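Local coordinates for protein structure-specific endonuclease subunit slx4 (Schizosaccharomyces pombe, PDB 4ZDT) that serves as the regulatory subunit of the Slx1-Slx4 structure-specific endonuclease, which cuts branched DNA structures that arise during repair and recombination, at residues 31-36 with 64-68; 36-40 with 52-58. All coordinates share one frame; numbering follows the deposited sequence.

Interaction 1 (31-36 with 64-68); sequences YSAIDV and VLMKG
Ile-34 turns CG1 to the side of its own backbone N (chi1 -57°), and Val-64 sends CG1 anti to its N (chi1 178°); these rotations press the two carbons together at 3.3 Å, tighter than ordinary van der Waals contact. Ile-34 also pairs with Met-66 in a single parallel beta bridge, which ties the tail after helix 52-62 to the connection between helices 23-29 and 36-45 in the helical C-terminal domain of Slx4. Both polar backbone atoms of Ile-34 are used. Its N donates to Leu-65 O at 2.7 Å, and its O receives Lys-67 N at 2.9 Å in a nearly straight bond (170° at the hydrogen) that comes from above the carbonyl plane. A water extends the bridge by one step, donating to Ser-32 O and accepting from Leu-65 N.

On the more open side, Ala-33 CB is wedged between Leu-65 CB and the aliphatic start of Lys-67, whose CG lies 3.8 Å from Ala-33 CB. Lys-67 then runs on extended, leaving NZ 5.4 Å from Asp-35 OD2, too far for a salt bridge; Asp-35 instead caps the next helix through OD1 on Glu-38 N. Tyr-31, which closes helix 23-29 in a Schellman motif, turns its ring from the tail to Arg-64 of the Slx1 chain in a cation-pi contact. At the far end the bent Met-66 side chain reaches Val-36, whose CG2 touches both CG, at 3.5 Å, and SD, at 3.6 Å.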
# COMPACT_ATOMS: atom_id res chain seq x y z
N TYR B 31 -2.36 5.53 -5.26
CA TYR B 31 -3.45 6.52 -5.14
C TYR B 31 -4.62 6.27 -6.11
O TYR B 31 -5.23 7.22 -6.60
CB TYR B 31 -2.89 7.97 -5.30
CG TYR B 31 -1.73 8.27 -4.35
CD1 TYR B 31 -1.97 8.61 -3.02
CD2 TYR B 31 -0.41 8.22 -4.79
CE1 TYR B 31 -0.93 8.89 -2.16
CE2 TYR B 31 0.64 8.50 -3.93
CZ TYR B 31 0.38 8.82 -2.63
OH TYR B 31 1.43 9.09 -1.78
N SER B 32 -4.91 4.98 -6.38
CA SER B 32 -6.07 4.60 -7.21
C SER B 32 -7.29 4.30 -6.36
O SER B 32 -7.21 3.55 -5.37
CB SER B 32 -5.76 3.37 -8.08
OG SER B 32 -4.57 3.55 -8.82
N ALA B 33 -8.43 4.85 -6.77
CA ALA B 33 -9.69 4.70 -6.03
C ALA B 33 -10.20 3.26 -5.96
O ALA B 33 -10.05 2.48 -6.91
CB ALA B 33 -10.76 5.60 -6.60
N ILE B 34 -10.82 2.96 -4.83
CA ILE B 34 -11.34 1.64 -4.48
C ILE B 34 -12.87 1.67 -4.58
O ILE B 34 -13.48 2.65 -4.16
CB ILE B 34 -10.84 1.31 -3.03
CG1 ILE B 34 -9.30 1.37 -2.96
CG2 ILE B 34 -11.40 0.01 -2.48
CD1 ILE B 34 -8.59 0.42 -3.90
N ASP B 35 -13.48 0.64 -5.16
CA ASP B 35 -14.94 0.47 -5.14
C ASP B 35 -15.31 -0.19 -3.81
O ASP B 35 -15.00 -1.37 -3.59
CB ASP B 35 -15.41 -0.37 -6.34
CG ASP B 35 -16.93 -0.61 -6.35
OD1 ASP B 35 -17.54 -0.86 -5.28
OD2 ASP B 35 -17.52 -0.59 -7.45
N VAL B 36 -15.95 0.57 -2.93
CA VAL B 36 -16.22 0.11 -1.56
C VAL B 36 -17.06 -1.17 -1.52
O VAL B 36 -16.73 -2.10 -0.78
CB VAL B 36 -16.85 1.21 -0.71
CG1 VAL B 36 -17.15 0.70 0.67
CG2 VAL B 36 -15.88 2.35 -0.60
N VAL B 64 -7.25 5.93 1.80
CA VAL B 64 -7.70 5.16 0.65
C VAL B 64 -8.83 5.95 -0.04
O VAL B 64 -9.78 6.39 0.63
CB VAL B 64 -8.16 3.76 1.09
CG1 VAL B 64 -8.69 2.94 -0.09
CG2 VAL B 64 -6.99 3.05 1.81
N LEU B 65 -8.73 6.11 -1.37
CA LEU B 65 -9.73 6.84 -2.14
C LEU B 65 -10.90 5.93 -2.51
O LEU B 65 -10.71 4.78 -2.90
CB LEU B 65 -9.13 7.40 -3.44
CG LEU B 65 -8.22 8.64 -3.42
CD1 LEU B 65 -6.98 8.41 -2.61
CD2 LEU B 65 -7.84 9.05 -4.85
N MET B 66 -12.11 6.47 -2.40
CA MET B 66 -13.30 5.73 -2.72
C MET B 66 -13.95 6.25 -4.01
O MET B 66 -14.12 7.46 -4.18
CB MET B 66 -14.28 5.79 -1.53
CG MET B 66 -13.70 5.13 -0.27
SD MET B 66 -14.78 5.23 1.17
CE MET B 66 -14.25 6.79 1.87
N LYS B 67 -14.31 5.33 -4.90
CA LYS B 67 -15.07 5.68 -6.10
C LYS B 67 -16.42 6.27 -5.69
O LYS B 67 -17.07 5.75 -4.78
CB LYS B 67 -15.28 4.46 -7.00
CG LYS B 67 -14.05 4.07 -7.81
CD LYS B 67 -14.34 2.91 -8.76
CE LYS B 67 -13.06 2.46 -9.46
NZ LYS B 67 -13.26 1.19 -10.23
N GLY B 68 -16.82 7.36 -6.33
CA GLY B 68 -18.05 8.07 -5.96
C GLY B 68 -17.80 9.14 -4.90
O GLY B 68 -18.65 9.99 -4.66
O HOH W 1 -6.70 4.59 -2.78

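Interaction 2 (36-40 with 52-58); sequences VEEFQ and LDLIKSW. With GOL (glycerol), chain I.
Ile-55 is the bump that fills the hollow between Val-36, Phe-39 and Gln-40. Its CG2 branch lies 3.4 Å from Val-36 CG1, a tight fit in which the two side chains slide past each other in opposite directions, and it also meets the edge of the Phe-39 ring at CD2. Its other branch ends in CD1, which lodges 3.6 Å from Gln-40 CB. The helices that carry these residues, 36-45 and 52-62, cross steeply, the short segments' axes 10.1 Å apart at 113°, consistent with the helix-turn-helix clan to which the Slx4 family belongs.

Leu-52 supplies a second bump one turn earlier: CD2 fits between Val-36 CG1 and the amide of Gln-40, while CD1 brushes the CG of Glu-37. Deeper in, Phe-39 and Trp-58 meet obliquely, their rings inclined by 38° and Phe-39 CE2 3.6 Å from Trp-58 CZ3. Ile-12 of helix 3-18 covers both rings, and Trp-58 NE1 is hydrogen-bonded to Ser-13 OG.

Gln-40, with CG anti to its backbone N (chi1 -176°) and the chain extended beyond, carries its amide across Leu-52 to the start of helix 52-62. There NE2 is hydrogen-bonded to Val-50 O and, at 2.8 Å, to O2 of a glycerol, which also accepts from Leu-52 N at 2.7 Å. An alanine here would remove the amide and is likely to leave Val-50 O without this donor and one side of Leu-52 CD2 uncovered. No hydrogen bond joins the two segments directly, so apolar shape fit carries the contact; the Gln-40 amide adds a polar link to Val-50 O just before helix 52-62, and the glycerol bridge is probably an accident of crystallisation.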
# COMPACT_ATOMS: atom_id res chain seq x y z
N VAL B 36 -15.95 0.57 -2.93
CA VAL B 36 -16.22 0.11 -1.56
C VAL B 36 -17.06 -1.17 -1.52
O VAL B 36 -16.73 -2.10 -0.78
CB VAL B 36 -16.85 1.21 -0.71
CG1 VAL B 36 -17.15 0.70 0.67
CG2 VAL B 36 -15.88 2.35 -0.60
N GLU B 37 -18.12 -1.22 -2.33
CA GLU B 37 -18.96 -2.40 -2.43
C GLU B 37 -18.19 -3.62 -2.94
O GLU B 37 -18.32 -4.71 -2.38
CB GLU B 37 -20.21 -2.13 -3.28
CG GLU B 37 -21.29 -1.35 -2.50
CD GLU B 37 -22.25 -0.57 -3.38
OE1 GLU B 37 -22.52 -1.01 -4.53
OE2 GLU B 37 -22.75 0.49 -2.93
N GLU B 38 -17.36 -3.43 -3.96
CA GLU B 38 -16.51 -4.53 -4.45
C GLU B 38 -15.51 -4.99 -3.39
O GLU B 38 -15.31 -6.20 -3.20
CB GLU B 38 -15.80 -4.15 -5.76
CG GLU B 38 -16.72 -4.18 -7.01
CD GLU B 38 -16.01 -3.71 -8.28
OE1 GLU B 38 -14.76 -3.73 -8.33
OE2 GLU B 38 -16.71 -3.33 -9.24
N PHE B 39 -14.91 -4.02 -2.69
CA PHE B 39 -13.94 -4.24 -1.60
C PHE B 39 -14.56 -5.05 -0.46
O PHE B 39 -13.93 -6.01 0.05
CB PHE B 39 -13.43 -2.88 -1.08
CG PHE B 39 -12.29 -2.95 -0.06
CD1 PHE B 39 -11.25 -3.91 -0.16
CD2 PHE B 39 -12.21 -2.01 0.96
CE1 PHE B 39 -10.19 -3.94 0.77
CE2 PHE B 39 -11.14 -2.02 1.89
CZ PHE B 39 -10.13 -3.00 1.79
N GLN B 40 -15.79 -4.71 -0.08
CA GLN B 40 -16.50 -5.47 0.95
C GLN B 40 -16.59 -6.96 0.59
O GLN B 40 -16.33 -7.83 1.43
CB GLN B 40 -17.88 -4.87 1.19
CG GLN B 40 -18.68 -5.53 2.32
CD GLN B 40 -20.04 -4.88 2.51
OE1 GLN B 40 -20.77 -4.66 1.53
NE2 GLN B 40 -20.39 -4.56 3.76
N LEU B 52 -20.02 -1.52 5.37
CA LEU B 52 -19.64 -0.37 4.55
C LEU B 52 -19.21 0.84 5.38
O LEU B 52 -18.30 1.57 4.98
CB LEU B 52 -20.76 0.01 3.57
CG LEU B 52 -21.04 -0.98 2.44
CD1 LEU B 52 -22.09 -0.40 1.46
CD2 LEU B 52 -19.76 -1.35 1.70
N ASP B 53 -19.85 1.06 6.53
CA ASP B 53 -19.43 2.13 7.44
C ASP B 53 -18.01 1.93 7.96
O ASP B 53 -17.23 2.89 8.04
CB ASP B 53 -20.40 2.29 8.62
CG ASP B 53 -21.72 2.97 8.23
OD1 ASP B 53 -21.81 3.53 7.12
OD2 ASP B 53 -22.66 2.94 9.04
N LEU B 54 -17.68 0.69 8.30
CA LEU B 54 -16.34 0.36 8.78
C LEU B 54 -15.31 0.57 7.67
O LEU B 54 -14.18 0.99 7.94
CB LEU B 54 -16.29 -1.08 9.28
CG LEU B 54 -16.58 -1.30 10.76
CD1 LEU B 54 -16.44 -2.76 11.14
CD2 LEU B 54 -15.66 -0.43 11.62
N ILE B 55 -15.70 0.28 6.44
CA ILE B 55 -14.80 0.44 5.29
C ILE B 55 -14.58 1.91 4.99
O ILE B 55 -13.45 2.36 4.86
CB ILE B 55 -15.31 -0.32 4.04
CG1 ILE B 55 -15.16 -1.82 4.27
CG2 ILE B 55 -14.52 0.10 2.78
CD1 ILE B 55 -16.00 -2.69 3.32
N LYS B 56 -15.67 2.68 4.93
CA LYS B 56 -15.57 4.12 4.69
C LYS B 56 -14.72 4.82 5.73
O LYS B 56 -13.88 5.66 5.38
CB LYS B 56 -16.97 4.76 4.57
CG LYS B 56 -17.76 4.23 3.38
CD LYS B 56 -19.22 4.66 3.41
CE LYS B 56 -19.94 4.16 2.15
NZ LYS B 56 -21.40 4.49 2.17
N SER B 57 -14.90 4.47 7.01
CA SER B 57 -14.13 5.10 8.09
C SER B 57 -12.67 4.68 8.05
O SER B 57 -11.79 5.48 8.33
CB SER B 57 -14.74 4.85 9.49
OG SER B 57 -14.79 3.47 9.82
N TRP B 58 -12.43 3.42 7.69
CA TRP B 58 -11.08 2.91 7.50
C TRP B 58 -10.40 3.68 6.38
O TRP B 58 -9.30 4.21 6.57
CB TRP B 58 -11.12 1.39 7.22
CG TRP B 58 -9.78 0.77 7.00
CD1 TRP B 58 -8.88 0.36 7.95
CD2 TRP B 58 -9.18 0.49 5.73
NE1 TRP B 58 -7.75 -0.15 7.34
CE2 TRP B 58 -7.92 -0.09 5.98
CE3 TRP B 58 -9.60 0.66 4.40
CZ2 TRP B 58 -7.06 -0.49 4.94
CZ3 TRP B 58 -8.76 0.25 3.38
CH2 TRP B 58 -7.50 -0.33 3.66
C1 GOL I . -24.19 -2.16 3.91
O1 GOL I . -24.12 -3.32 3.12
C2 GOL I . -23.59 -2.43 5.28
O2 GOL I . -22.30 -2.99 5.12
C3 GOL I . -24.48 -3.41 6.04
O3 GOL I . -24.81 -2.87 7.30

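Interaction 2 is nested inside the loop that interaction 1 closes, and Val-36 belongs to both, turning one methyl to the C-terminal tail and the other to helix 52-62. Interaction 1 lies at the surface, its centre about 10 Å from that of the chain, and joins two loops through backbone hydrogen bonds and a water, with apolar side chains packed on them. Interaction 2 is partly buried, its centre about 6 Å from that of the chain, and joins two helices through apolar side chains. The contacts also touch elsewhere: Val-64 CG2 packs 3.7 Å from Trp-58 CZ3, and Ile-34 CG2 lies 3.8 Å from Phe-39 CB, so the bridged loops continue the apolar interior.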